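Local coordinates for magnetosome membrane protein MamB, putative Co/Zn/Cd cation transporter. Cation diffusion facilitator family (Desulfamplus magnetovallimortis, PDB 6QFJ) that probably takes part in transporting divalent metal cations across the magnetosome membrane, the present chain being its C-terminal domain of the zinc-transporter dimerisation family, at residues L35-D40 against Q61-I66. Sequence-based numbering, arbitrary orientation.
Sequences LEFEID and QIIKEI
Ile63, on the helix, lowers its two branches onto the strand between Phe37 and Ile39, and these three buried residues make up the whole apolar contact between 35-40 and 61-66. The branches divide the work. The methyl CG2 lies over one face of the Phe37 ring, near the CD1-CE1 bond, with Ile63 CG2 3.9 Å from Phe37 CD1 and 4.0 Å from Phe37 CE1. The longer branch runs down to the strand, where Ile63 CD1 meets Ile39 CD1 tip to tip at 3.5 Å, closer than carbons usually pack. The same methyl also rests against the next carbon of the Ile39 branch, with Ile63 CD1 3.9 Å from Ile39 CG1. In Ile63 an extended chi2 of 172° carries CD1 away from the helix backbone to reach this far. Ile39 chi2, -109°, lies away from the staggered positions, so the short distance may partly reflect how this methyl was placed and is no firm sign of strain.

No hydrogen bond joins the two segments. On the helix, Gln61 NE2 donates to Glu65 OE1 at 3.0 Å, one turn along; the acceptor lies nearly in the amide plane and is approached on its anti lone pair. Glu38 forms a salt bridge with Arg29, and Asp40 one with Arg76; alternation along the strand puts these two carboxylates on the face turned away from the helix and presents Phe37 and Ile39 to it.

Ile10 of helix 2-15 touches both Phe37 and Ile63, while Val73 of strand 71-79 also meets Ile63. Helix 49-66 is the connection of a beta-alpha-beta unit between parallel strands 34-43 and 71-79, and with helix 2-15 it packs on the sheet in the metallochaperone-like alpha-beta-beta-alpha-beta fold characteristic of the C-terminal domain of cation diffusion facilitators.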
loop_
_atom_site.group_PDB
_atom_site.type_symbol
_atom_site.label_atom_id
_atom_site.label_comp_id
_atom_site.label_asym_id
_atom_site.label_seq_id
_atom_site.Cartn_x
_atom_site.Cartn_y
_atom_site.Cartn_z
ATOM N N LEU A 35 11.785 8.040 -3.699
ATOM C CA LEU A 35 11.430 6.704 -3.363
ATOM C C LEU A 35 10.172 6.244 -4.098
ATOM O O LEU A 35 9.084 6.845 -3.950
ATOM C CB LEU A 35 11.201 6.594 -1.881
ATOM C CG LEU A 35 12.473 6.507 -1.077
ATOM C CD1 LEU A 35 12.109 6.615 0.395
ATOM C CD2 LEU A 35 13.192 5.177 -1.366
ATOM N N GLU A 36 10.316 5.169 -4.850
ATOM C CA GLU A 36 9.201 4.547 -5.568
ATOM C C GLU A 36 8.643 3.353 -4.817
ATOM O O GLU A 36 9.365 2.401 -4.528
ATOM C CB GLU A 36 9.629 4.099 -6.951
ATOM C CG GLU A 36 9.702 5.289 -7.901
ATOM C CD GLU A 36 10.322 5.004 -9.240
ATOM O OE1 GLU A 36 10.861 3.904 -9.412
ATOM O OE2 GLU A 36 10.275 5.924 -10.077
ATOM N N PHE A 37 7.368 3.413 -4.516
ATOM C CA PHE A 37 6.703 2.294 -3.819
ATOM C C PHE A 37 5.696 1.613 -4.728
ATOM O O PHE A 37 4.953 2.287 -5.465
ATOM C CB PHE A 37 5.988 2.769 -2.590
ATOM C CG PHE A 37 6.909 3.210 -1.508
ATOM C CD1 PHE A 37 7.326 4.544 -1.443
ATOM C CD2 PHE A 37 7.288 2.341 -0.522
ATOM C CE1 PHE A 37 8.157 4.945 -0.452
ATOM C CE2 PHE A 37 8.137 2.768 0.492
ATOM C CZ PHE A 37 8.597 4.061 0.508
ATOM N N GLU A 38 5.726 0.280 -4.727
ATOM C CA GLU A 38 4.708 -0.565 -5.362
ATOM C C GLU A 38 4.062 -1.353 -4.287
ATOM O O GLU A 38 4.733 -2.146 -3.576
ATOM C CB GLU A 38 5.326 -1.498 -6.406
ATOM C CG GLU A 38 5.831 -0.710 -7.619
ATOM C CD GLU A 38 6.682 -1.518 -8.568
ATOM O OE1 GLU A 38 7.421 -2.407 -8.136
ATOM O OE2 GLU A 38 6.624 -1.223 -9.754
ATOM N N ILE A 39 2.775 -1.122 -4.111
ATOM C CA ILE A 39 2.033 -1.744 -3.045
ATOM C C ILE A 39 0.910 -2.606 -3.636
ATOM O O ILE A 39 0.003 -2.084 -4.361
ATOM C CB ILE A 39 1.436 -0.693 -2.112
ATOM C CG1 ILE A 39 2.509 0.314 -1.720
ATOM C CG2 ILE A 39 0.781 -1.364 -0.910
ATOM C CD1 ILE A 39 3.023 0.294 -0.325
ATOM N N ASP A 40 0.961 -3.910 -3.329
ATOM C CA ASP A 40 -0.091 -4.845 -3.700
ATOM C C ASP A 40 -0.891 -5.256 -2.489
ATOM O O ASP A 40 -0.317 -5.703 -1.499
ATOM C CB ASP A 40 0.534 -6.072 -4.400
ATOM C CG ASP A 40 1.192 -5.710 -5.717
ATOM O OD1 ASP A 40 0.972 -4.560 -6.225
ATOM O OD2 ASP A 40 1.996 -6.505 -6.224
ATOM N N GLN A 61 -2.098 8.266 0.951
ATOM C CA GLN A 61 -2.033 9.168 2.096
ATOM C C GLN A 61 -1.103 8.593 3.155
ATOM O O GLN A 61 -0.238 9.272 3.703
ATOM C CB GLN A 61 -3.472 9.322 2.633
ATOM C CG GLN A 61 -3.624 10.329 3.790
ATOM C CD GLN A 61 -3.099 9.868 5.105
ATOM O OE1 GLN A 61 -3.315 8.734 5.537
ATOM N NE2 GLN A 61 -2.367 10.773 5.799
ATOM N N ILE A 62 -1.247 7.319 3.426
ATOM C CA ILE A 62 -0.360 6.681 4.439
ATOM C C ILE A 62 1.076 6.806 4.109
ATOM O O ILE A 62 1.890 7.269 4.922
ATOM C CB ILE A 62 -0.766 5.202 4.630
ATOM C CG1 ILE A 62 -2.139 5.147 5.240
ATOM C CG2 ILE A 62 0.252 4.484 5.484
ATOM C CD1 ILE A 62 -2.816 3.800 5.201
ATOM N N ILE A 63 1.415 6.497 2.849
ATOM C CA ILE A 63 2.812 6.601 2.457
ATOM C C ILE A 63 3.338 8.006 2.531
ATOM O O ILE A 63 4.426 8.254 3.112
ATOM C CB ILE A 63 3.044 5.963 1.100
ATOM C CG1 ILE A 63 2.837 4.491 1.273
ATOM C CG2 ILE A 63 4.491 6.254 0.621
ATOM C CD1 ILE A 63 2.844 3.747 -0.001
ATOM N N LYS A 64 2.592 8.958 1.970
ATOM C CA LYS A 64 3.015 10.343 2.019
ATOM C C LYS A 64 3.210 10.849 3.457
ATOM O O LYS A 64 4.082 11.668 3.725
ATOM C CB LYS A 64 1.952 11.230 1.368
ATOM C CG LYS A 64 1.667 10.917 -0.058
ATOM C CD LYS A 64 2.914 10.968 -0.860
ATOM C CE LYS A 64 2.550 11.038 -2.327
ATOM N NZ LYS A 64 3.773 10.860 -3.151
ATOM N N GLU A 65 2.389 10.382 4.379
ATOM C CA GLU A 65 2.562 10.784 5.732
ATOM C C GLU A 65 3.787 10.160 6.366
ATOM O O GLU A 65 4.503 10.812 7.120
ATOM C CB GLU A 65 1.338 10.475 6.607
ATOM C CG GLU A 65 1.541 10.943 8.057
ATOM C CD GLU A 65 0.282 10.755 8.926
ATOM O OE1 GLU A 65 -0.826 10.692 8.376
ATOM O OE2 GLU A 65 0.393 10.716 10.189
ATOM N N ILE A 66 4.025 8.893 6.115
ATOM C CA ILE A 66 5.174 8.210 6.764
ATOM C C ILE A 66 6.525 8.571 6.198
ATOM O O ILE A 66 7.484 8.732 6.935
ATOM C CB ILE A 66 4.959 6.696 6.701
ATOM C CG1 ILE A 66 3.765 6.384 7.547
ATOM C CG2 ILE A 66 6.194 5.926 7.175
ATOM C CD1 ILE A 66 3.617 4.952 7.909
#